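PDB 3KV1: transcriptional repressor from Vibrio fischeri, which probably binds a sugar-type effector through this SorC-family domain and so regulates transcription from the DNA to which the full-length repressor attaches. Local coordinates for residues 80-92 with 114-126. Numbering follows the deposited sequence.
Sequences RNARFVSAIGGTH and SSETLYAPAYVND
Val-85 and Glu-116 pair in register on two parallel strands, and the Glu-116 side chain slants across the valine, whose CG1 lies 4.2 Å from Glu-116 CB. Arg-83, two residues earlier on the same face, forms a salt bridge with Glu-116, modelled too close to trust in detail, both side chains having alternative conformers. Helix 137-147 packs on this face through Thr-142 and Gln-145. On the other face Phe-84 turns a ring edge to Ser-114 O, while Leu-107 of helix 100-111 touches its side chain. The backbone ladder runs from Ala-82 O to Ser-86 N, which meets Glu-116 O at 3.1 Å. Beyond it the chains part; one water joins Ser-86 OG to Glu-116 O, the latter bond weak. Leu-118, CG anti to the backbone N (chi1 -176°), lays CD2 3.6 Å from Gly-89 N. The chains rejoin where Gly-90 N donates to Ala-120 O and Gly-90 O accepts from Ala-122 N at 2.8 Å. Gly-89 has no side chain where its CA comes 3.1 Å from Ala-120 O. Tyr-123 OH hydrogen-bonds His-164 and Gln-63, near a glycerol probably from the crystallisation liquor. Strand 83-86, helix 100-111 and strand 114-116 form a beta-alpha-beta crossover, as in Rossmann-like folds.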
# COMPACT_ATOMS: atom_id res chain seq x y z
N ARG A 80 18.23 6.32 -10.16
CA ARG A 80 18.90 6.39 -8.87
C ARG A 80 18.04 5.75 -7.81
O ARG A 80 16.81 5.73 -7.94
CB ARG A 80 19.29 7.85 -8.51
CG ARG A 80 18.25 8.73 -7.79
CD ARG A 80 16.99 9.04 -8.63
NE ARG A 80 17.22 9.54 -9.99
CZ ARG A 80 17.39 10.82 -10.34
NH1 ARG A 80 17.41 11.79 -9.42
NH2 ARG A 80 17.52 11.14 -11.61
N ASN A 81 18.67 5.24 -6.76
CA ASN A 81 17.93 4.52 -5.73
C ASN A 81 17.34 5.44 -4.66
O ASN A 81 17.81 5.49 -3.52
CB ASN A 81 18.79 3.43 -5.09
CG ASN A 81 17.97 2.50 -4.22
OD1 ASN A 81 16.75 2.47 -4.32
ND2 ASN A 81 18.65 1.73 -3.37
N ALA A 82 16.30 6.16 -5.03
CA ALA A 82 15.64 7.09 -4.11
C ALA A 82 14.35 6.44 -3.59
O ALA A 82 13.88 5.45 -4.16
CB ALA A 82 15.34 8.39 -4.80
N ARG A 83 13.81 6.96 -2.50
CA ARG A 83 12.59 6.38 -1.94
C ARG A 83 11.46 7.38 -2.15
O ARG A 83 11.65 8.61 -2.08
CB ARG A 83 12.73 6.09 -0.43
CG ARG A 83 13.30 4.71 -0.07
CD ARG A 83 13.08 4.40 1.41
NE ARG A 83 13.79 5.35 2.27
CZ ARG A 83 13.37 5.79 3.45
NH1 ARG A 83 12.22 5.37 3.97
NH2 ARG A 83 14.11 6.65 4.13
N PHE A 84 10.28 6.82 -2.40
CA PHE A 84 9.07 7.62 -2.53
C PHE A 84 8.07 7.14 -1.48
O PHE A 84 7.64 5.98 -1.52
CB PHE A 84 8.51 7.48 -3.95
CG PHE A 84 9.43 8.04 -5.00
CD1 PHE A 84 10.37 7.22 -5.62
CD2 PHE A 84 9.44 9.41 -5.26
CE1 PHE A 84 11.25 7.77 -6.57
CE2 PHE A 84 10.31 9.94 -6.18
CZ PHE A 84 11.23 9.11 -6.83
N VAL A 85 7.75 8.01 -0.52
CA VAL A 85 6.99 7.64 0.67
C VAL A 85 5.64 8.33 0.66
O VAL A 85 5.57 9.56 0.53
CB VAL A 85 7.72 8.07 1.96
CG1 VAL A 85 7.00 7.49 3.17
CG2 VAL A 85 9.20 7.60 1.92
N SER A 86 4.55 7.56 0.80
CA SER A 86 3.21 8.18 0.84
C SER A 86 3.05 9.07 2.05
O SER A 86 3.36 8.65 3.18
CB SER A 86 2.14 7.09 0.90
OG SER A 86 2.14 6.35 -0.30
N ALA A 87 2.54 10.29 1.84
CA ALA A 87 2.33 11.23 2.93
C ALA A 87 0.88 11.28 3.35
O ALA A 87 0.52 12.07 4.21
CB ALA A 87 2.77 12.66 2.51
N ILE A 88 0.06 10.46 2.71
CA ILE A 88 -1.37 10.43 2.99
C ILE A 88 -1.81 9.01 2.67
O ILE A 88 -1.17 8.34 1.86
CB ILE A 88 -2.14 11.52 2.20
CG1 ILE A 88 -3.64 11.41 2.50
CG2 ILE A 88 -1.90 11.36 0.67
CD1 ILE A 88 -4.48 12.62 1.96
N GLY A 89 -2.85 8.53 3.34
CA GLY A 89 -3.32 7.15 3.19
C GLY A 89 -3.97 6.88 1.84
O GLY A 89 -4.09 7.78 0.98
N GLY A 90 -4.45 5.65 1.66
CA GLY A 90 -4.98 5.24 0.37
C GLY A 90 -6.47 5.43 0.21
O GLY A 90 -7.21 5.53 1.16
N THR A 91 -6.89 5.40 -1.05
CA THR A 91 -8.29 5.57 -1.41
C THR A 91 -8.79 4.31 -2.12
O THR A 91 -8.02 3.64 -2.79
CB THR A 91 -8.42 6.79 -2.34
OG1 THR A 91 -7.46 6.67 -3.40
CG2 THR A 91 -8.12 8.07 -1.57
N HIS A 92 -10.07 3.97 -1.96
CA HIS A 92 -10.62 2.82 -2.68
C HIS A 92 -11.09 3.19 -4.07
O HIS A 92 -10.45 4.01 -4.72
CB HIS A 92 -11.73 2.11 -1.88
CG HIS A 92 -12.68 3.04 -1.18
ND1 HIS A 92 -14.04 2.98 -1.36
CD2 HIS A 92 -12.46 4.01 -0.27
CE1 HIS A 92 -14.63 3.89 -0.60
NE2 HIS A 92 -13.69 4.53 0.08
N SER A 114 12.50 2.97 -4.89
CA SER A 114 11.51 2.17 -4.18
C SER A 114 10.37 3.01 -3.65
O SER A 114 10.49 4.23 -3.57
CB SER A 114 12.16 1.45 -3.00
OG SER A 114 12.67 2.40 -2.09
N SER A 115 9.28 2.36 -3.27
CA SER A 115 8.19 3.15 -2.69
C SER A 115 7.82 2.57 -1.35
O SER A 115 8.01 1.36 -1.13
CB SER A 115 6.98 3.17 -3.61
OG SER A 115 6.52 1.87 -3.83
N GLU A 116 7.24 3.39 -0.49
CA GLU A 116 6.91 2.99 0.88
C GLU A 116 5.45 3.39 1.19
O GLU A 116 5.11 4.57 1.27
CB GLU A 116 7.90 3.62 1.87
CG GLU A 116 9.34 3.17 1.60
CD GLU A 116 10.41 3.76 2.53
OE1 GLU A 116 10.08 4.40 3.55
OE2 GLU A 116 11.61 3.55 2.23
N THR A 117 4.60 2.37 1.33
CA THR A 117 3.15 2.61 1.46
C THR A 117 2.77 3.03 2.89
O THR A 117 3.37 2.56 3.87
CB THR A 117 2.39 1.32 1.06
OG1 THR A 117 2.59 1.09 -0.34
CG2 THR A 117 0.88 1.45 1.34
N LEU A 118 1.81 3.95 3.00
CA LEU A 118 1.20 4.24 4.30
C LEU A 118 0.01 3.29 4.41
O LEU A 118 -0.93 3.41 3.60
CB LEU A 118 0.77 5.71 4.37
CG LEU A 118 0.21 6.17 5.71
CD1 LEU A 118 1.21 6.00 6.85
CD2 LEU A 118 -0.19 7.65 5.58
N TYR A 119 0.07 2.30 5.33
CA TYR A 119 -0.98 1.28 5.45
C TYR A 119 -2.19 1.75 6.25
O TYR A 119 -2.48 1.21 7.34
CB TYR A 119 -0.40 -0.04 6.05
CG TYR A 119 0.59 -0.65 5.10
CD1 TYR A 119 1.95 -0.61 5.38
CD2 TYR A 119 0.17 -1.21 3.89
CE1 TYR A 119 2.88 -1.15 4.48
CE2 TYR A 119 1.11 -1.74 2.98
CZ TYR A 119 2.45 -1.70 3.29
OH TYR A 119 3.37 -2.22 2.38
N ALA A 120 -2.89 2.76 5.73
CA ALA A 120 -4.08 3.29 6.35
C ALA A 120 -4.87 3.98 5.25
O ALA A 120 -4.29 4.45 4.26
CB ALA A 120 -3.70 4.34 7.39
N PRO A 121 -6.18 4.09 5.44
CA PRO A 121 -6.94 4.84 4.44
C PRO A 121 -6.65 6.36 4.53
O PRO A 121 -6.27 6.86 5.60
CB PRO A 121 -8.41 4.61 4.82
CG PRO A 121 -8.42 3.92 6.12
CD PRO A 121 -7.00 3.56 6.53
N ALA A 122 -6.89 7.06 3.44
CA ALA A 122 -6.72 8.53 3.43
C ALA A 122 -7.73 9.21 4.35
O ALA A 122 -7.41 10.19 5.03
CB ALA A 122 -6.91 9.06 2.01
N TYR A 123 -8.96 8.69 4.37
CA TYR A 123 -10.08 9.37 5.04
C TYR A 123 -10.79 8.48 6.04
O TYR A 123 -10.90 7.27 5.83
CB TYR A 123 -11.12 9.86 4.03
CG TYR A 123 -10.53 10.79 3.00
CD1 TYR A 123 -9.95 11.98 3.39
CD2 TYR A 123 -10.51 10.45 1.66
CE1 TYR A 123 -9.37 12.85 2.46
CE2 TYR A 123 -9.95 11.30 0.72
CZ TYR A 123 -9.37 12.50 1.12
OH TYR A 123 -8.83 13.35 0.18
N VAL A 124 -11.28 9.09 7.13
CA VAL A 124 -12.11 8.37 8.07
C VAL A 124 -13.28 9.29 8.44
O VAL A 124 -13.22 10.50 8.21
CB VAL A 124 -11.32 7.96 9.33
CG1 VAL A 124 -10.20 7.03 8.95
CG2 VAL A 124 -10.75 9.17 10.03
N ASN A 125 -14.35 8.72 8.99
CA ASN A 125 -15.54 9.52 9.28
C ASN A 125 -15.58 10.09 10.70
O ASN A 125 -16.59 10.70 11.10
CB ASN A 125 -16.81 8.73 8.96
CG ASN A 125 -17.02 7.55 9.91
OD1 ASN A 125 -17.95 6.76 9.72
ND2 ASN A 125 -16.18 7.43 10.93
N ASP A 126 -14.49 9.93 11.44
CA ASP A 126 -14.47 10.30 12.86
C ASP A 126 -13.04 10.48 13.36
O ASP A 126 -12.20 9.62 13.16
CB ASP A 126 -15.16 9.21 13.69
CG ASP A 126 -14.74 9.23 15.16
OD1 ASP A 126 -14.80 10.30 15.80
OD2 ASP A 126 -14.36 8.15 15.67
O HOH W 1 15.45 2.62 -2.16
O HOH W 2 -0.52 4.67 1.17
O HOH W 3 3.70 4.47 -1.39
O HOH W 4 -9.89 6.36 2.15